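Local coordinates for protein phosphoribosylaminoimidazole-succinocarboxamide synthase (Pyrococcus horikoshii, PDB 3U55) that joins 5-amino-1-(5-phosphoribosyl)imidazole-4-carboxylate to L-aspartate at the expense of ATP, a ligation step of de novo purine biosynthesis, at residues A[30-33]-A[38-41]; A[211-214]-A[219-222]. All coordinates share one frame; numbering follows the deposited sequence. Where two conformers were deposited one is given.

Interaction 1 (A[30-33]-A[38-41]); sequences DATA and KKAR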
loop_
_atom_site.group_PDB
_atom_site.type_symbol
_atom_site.label_atom_id
_atom_site.label_comp_id
_atom_site.label_asym_id
_atom_site.label_seq_id
_atom_site.Cartn_x
_atom_site.Cartn_y
_atom_site.Cartn_z
ATOM N N ASP A 30 5.563 -4.835 -29.882
ATOM C CA ASP A 30 4.239 -4.582 -29.301
ATOM C C ASP A 30 4.299 -3.641 -28.105
ATOM O O ASP A 30 5.199 -3.741 -27.266
ATOM C CB ASP A 30 3.574 -5.891 -28.865
ATOM C CG ASP A 30 3.351 -6.853 -30.017
ATOM O OD1 ASP A 30 3.596 -8.062 -29.828
ATOM O OD2 ASP A 30 2.926 -6.409 -31.106
ATOM N N ALA A 31 3.324 -2.738 -28.035
ATOM C CA ALA A 31 3.161 -1.857 -26.888
ATOM C C ALA A 31 1.739 -1.935 -26.351
ATOM O O ALA A 31 0.771 -1.929 -27.119
ATOM C CB ALA A 31 3.524 -0.419 -27.258
ATOM N N THR A 32 1.622 -2.028 -25.026
ATOM C CA THR A 32 0.320 -2.053 -24.358
ATOM C C THR A 32 0.277 -0.998 -23.268
ATOM O O THR A 32 1.290 -0.704 -22.640
ATOM C CB THR A 32 -0.006 -3.428 -23.714
ATOM O OG1 THR A 32 1.076 -3.843 -22.871
ATOM C CG2 THR A 32 -0.268 -4.490 -24.777
ATOM N N ALA A 33 -0.903 -0.426 -23.047
ATOM C CA ALA A 33 -1.085 0.560 -21.993
ATOM C C ALA A 33 -2.479 0.451 -21.403
ATOM O O ALA A 33 -3.354 -0.201 -21.977
ATOM C CB ALA A 33 -0.833 1.968 -22.519
ATOM N N LYS A 38 -5.176 -0.096 -24.574
ATOM C CA LYS A 38 -4.469 0.603 -25.648
ATOM C C LYS A 38 -3.344 -0.267 -26.201
ATOM O O LYS A 38 -2.476 -0.718 -25.455
ATOM C CB LYS A 38 -3.920 1.952 -25.165
ATOM C CG LYS A 38 -3.462 2.860 -26.292
ATOM C CD LYS A 38 -3.067 4.240 -25.792
ATOM C CE LYS A 38 -2.658 5.132 -26.956
ATOM N NZ LYS A 38 -2.512 6.556 -26.536
ATOM N N LYS A 39 -3.370 -0.503 -27.511
ATOM C CA LYS A 39 -2.385 -1.362 -28.169
ATOM C C LYS A 39 -1.879 -0.745 -29.464
ATOM O O LYS A 39 -2.635 -0.100 -30.196
ATOM C CB LYS A 39 -2.979 -2.743 -28.479
ATOM C CG LYS A 39 -3.235 -3.629 -27.274
ATOM C CD LYS A 39 -3.742 -4.996 -27.714
ATOM C CE LYS A 39 -4.179 -5.836 -26.522
ATOM N NZ LYS A 39 -4.828 -7.105 -26.946
ATOM N N ALA A 40 -0.595 -0.955 -29.736
ATOM C CA ALA A 40 0.035 -0.551 -30.994
ATOM C C ALA A 40 1.363 -1.285 -31.172
ATOM O O ALA A 40 1.912 -1.834 -30.212
ATOM C CB ALA A 40 0.250 0.960 -31.036
ATOM N N ARG A 41 1.866 -1.299 -32.403
ATOM C CA ARG A 41 3.174 -1.874 -32.706
ATOM C C ARG A 41 4.109 -0.792 -33.225
ATOM O O ARG A 41 3.750 -0.031 -34.129
ATOM C CB ARG A 41 3.052 -2.986 -33.749
ATOM C CG ARG A 41 2.210 -4.181 -33.319
ATOM C CD ARG A 41 2.238 -5.295 -34.366
ATOM N NE ARG A 41 3.504 -6.030 -34.360
ATOM C CZ ARG A 41 4.521 -5.804 -35.190
ATOM N NH1 ARG A 41 4.445 -4.855 -36.115
ATOM N NH2 ARG A 41 5.625 -6.533 -35.091
#

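Interaction 2 (A[211-214]-A[219-222]); sequences DVFR and DLIE. With SO4 (sulfate ion), chain C.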
loop_
_atom_site.group_PDB
_atom_site.type_symbol
_atom_site.label_atom_id
_atom_site.label_comp_id
_atom_site.label_asym_id
_atom_site.label_seq_id
_atom_site.Cartn_x
_atom_site.Cartn_y
_atom_site.Cartn_z
ATOM N N ASP A 211 5.358 7.057 -21.787
ATOM C CA ASP A 211 4.305 8.082 -21.633
ATOM C C ASP A 211 3.990 8.801 -22.953
ATOM O O ASP A 211 2.897 9.348 -23.127
ATOM C CB ASP A 211 4.659 9.104 -20.545
ATOM C CG ASP A 211 4.300 8.625 -19.136
ATOM O OD1 ASP A 211 3.519 7.660 -18.985
ATOM O OD2 ASP A 211 4.785 9.245 -18.171
ATOM N N VAL A 212 4.953 8.793 -23.872
ATOM C CA VAL A 212 4.768 9.330 -25.222
ATOM C C VAL A 212 3.687 8.529 -25.959
ATOM O O VAL A 212 2.887 9.097 -26.702
ATOM C CB VAL A 212 6.111 9.339 -25.997
ATOM C CG1 VAL A 212 5.908 9.610 -27.492
ATOM C CG2 VAL A 212 7.043 10.383 -25.399
ATOM N N PHE A 213 3.664 7.216 -25.727
ATOM C CA PHE A 213 2.613 6.337 -26.243
ATOM C C PHE A 213 1.333 6.415 -25.412
ATOM O O PHE A 213 0.245 6.519 -25.975
ATOM C CB PHE A 213 3.117 4.892 -26.333
ATOM C CG PHE A 213 2.029 3.865 -26.524
ATOM C CD1 PHE A 213 1.233 3.864 -27.672
ATOM C CD2 PHE A 213 1.807 2.891 -25.558
ATOM C CE1 PHE A 213 0.232 2.911 -27.845
ATOM C CE2 PHE A 213 0.811 1.926 -25.724
ATOM C CZ PHE A 213 0.022 1.938 -26.871
ATOM N N ARG A 214 1.466 6.369 -24.085
ATOM C CA ARG A 214 0.314 6.460 -23.179
ATOM C C ARG A 214 -0.542 7.697 -23.460
ATOM O O ARG A 214 -1.774 7.611 -23.493
ATOM C CB ARG A 214 0.750 6.466 -21.706
ATOM C CG ARG A 214 1.178 5.116 -21.147
ATOM C CD ARG A 214 1.338 5.178 -19.631
ATOM N NE ARG A 214 1.983 3.974 -19.109
ATOM C CZ ARG A 214 3.257 3.895 -18.727
ATOM N NH1 ARG A 214 3.734 2.743 -18.279
ATOM N NH2 ARG A 214 4.056 4.956 -18.787
ATOM N N ASP A 219 6.163 11.000 -31.257
ATOM C CA ASP A 219 6.578 9.769 -31.912
ATOM C C ASP A 219 7.378 8.923 -30.922
ATOM O O ASP A 219 8.482 9.315 -30.516
ATOM C CB ASP A 219 7.421 10.116 -33.143
ATOM C CG ASP A 219 7.704 8.916 -34.026
ATOM O OD1 ASP A 219 8.504 8.040 -33.631
ATOM O OD2 ASP A 219 7.146 8.865 -35.141
ATOM N N LEU A 220 6.812 7.778 -30.533
ATOM C CA LEU A 220 7.457 6.884 -29.563
ATOM C C LEU A 220 8.856 6.455 -30.000
ATOM O O LEU A 220 9.802 6.521 -29.211
ATOM C CB LEU A 220 6.594 5.645 -29.258
ATOM C CG LEU A 220 7.235 4.615 -28.301
ATOM C CD1 LEU A 220 6.264 4.110 -27.256
ATOM C CD2 LEU A 220 7.895 3.441 -29.029
ATOM N N ILE A 221 8.977 6.006 -31.247
ATOM C CA ILE A 221 10.259 5.525 -31.757
ATOM C C ILE A 221 11.326 6.625 -31.700
ATOM O O ILE A 221 12.456 6.377 -31.277
ATOM C CB ILE A 221 10.123 4.905 -33.176
ATOM C CG1 ILE A 221 9.473 3.516 -33.090
ATOM C CG2 ILE A 221 11.476 4.835 -33.890
ATOM C CD1 ILE A 221 10.229 2.504 -32.209
ATOM N N GLU A 222 10.950 7.839 -32.097
ATOM C CA GLU A 222 11.873 8.977 -32.037
ATOM C C GLU A 222 12.336 9.274 -30.606
ATOM O O GLU A 222 13.511 9.573 -30.388
ATOM C CB GLU A 222 11.269 10.225 -32.693
ATOM C CG GLU A 222 11.010 10.087 -34.198
ATOM C CD GLU A 222 12.208 9.551 -34.969
ATOM O OE1 GLU A 222 12.085 8.455 -35.565
ATOM O OE2 GLU A 222 13.271 10.213 -34.972
HETATM S S SO4 C . 0.741 0.445 -18.391
HETATM O O1 SO4 C . 1.719 0.727 -19.436
HETATM O O2 SO4 C . 0.098 -0.833 -18.676
HETATM O O3 SO4 C . 1.430 0.377 -17.105
HETATM O O4 SO4 C . -0.265 1.507 -18.369
#

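Interaction 1 (A[30-33]-A[38-41])
A31 and A40 face each other as a hydrogen-bonded pair of an antiparallel beta hairpin, the two-stranded ribbon made by 30-33 and 38-41. A31 N donates to A40 O at 2.7 Å, and the bond runs almost straight on from the carbonyl. The return bond, A40 N to A31 O, is longer at 3.1 Å. Two residues further along, A33 and K38 are joined in the same reciprocal way, A33 N giving to K38 O at 2.9 Å. In the non-hydrogen-bonded pair between them, T32 with K39, CA-H...O contacts take over: K39 CA points its hydrogen at A31 O, T32 CA at K38 O.

K38 is the side chain to follow. Its CB packs on A33 CB at 4.1 Å and lies near A33 O. With CG anti to the backbone N (chi1 -167°), the chain then leaves the partner strand fully extended, and NZ ends at the 211-214 helix, bonding F213 O and forming a salt bridge with D216. Lysine suits this site because its methylenes span the distance and its ammonium takes several acceptors. The small methyls of A31, A33 and A40 lie on this same face and let F213 come close.

The other face carries D30, T32, K39 and R41. At the open end of the hairpin, D30 OD2 reaches R41 NE at 3.3 Å, a salt bridge whose hydrogen bond is weak: the N-H...O angle is 122°, and the carboxylate and guanidinium planes stand 75° apart. Backbone bonds set the register, and the side chains divide by face: the alanine methyls make an apolar seat for a ring, while the loosely aligned ion pair on the other face probably adds mainly electrostatic attraction.

Interaction 2 (A[211-214]-A[219-222])
V212 and F213 meet D219 and L220 at an N-capped helix start, where the short helix 211-214 gives way, after a five-residue linker, 215-219, to the C-terminal helix that begins at 220. D219, the N-cap of that second helix, comes first: its backbone C lies 3.8 Å from V212 CG1, while its side chain turns back to the helix start. D219 OD1 accepts from E222 N at 2.9 Å, the usual work of an aspartate at this position, since a short carboxylate can bind an amide that the first turn leaves without a helical acceptor.

L220 makes the main apolar contact. V212 CG1, placed anti to its backbone N (chi1 168°), rests against L220 N and CA. L220 CG, anti to the backbone N, carries CD1 to within 3.4 Å of F213 CB, a tight, probably somewhat strained contact, with L220 chi2 at 136°, away from the staggered positions. I221 turns from the first helix to pack on F42 and K45.

On the first helix R214 uses two edges of its guanidinium. NH2 forms a salt bridge with D211 OD1, which it approaches from above the carboxylate plane. The sulfate, also held by K210 and F34 N, probably came from the crystallisation liquor; its O1 accepts from R214 NH1 at 3.1 Å and from R214 NE at 3.3 Å.

How the interactions relate
After two strands of the four-stranded sheet, the chain closes interaction 1, a tight hairpin returning after four residues. Helix 45-62, the rest of that sheet and the six-stranded sheet follow before interaction 2 closes a second short loop at the first turn of helix 220-232. The contacts are in series, neither nested nor crossed, with centres about 11 Å apart. They nevertheless touch in space: the F213 ring sits on the hairpin's alanine face, CE2 being 3.6 Å from A33 CB and CE1 3.7 Å from A40 CB. K38 adds a cation-pi contact with that ring. Sequence-distant elements, a hairpin in the N-terminal part and the short helix near the C terminus, are thereby tied together.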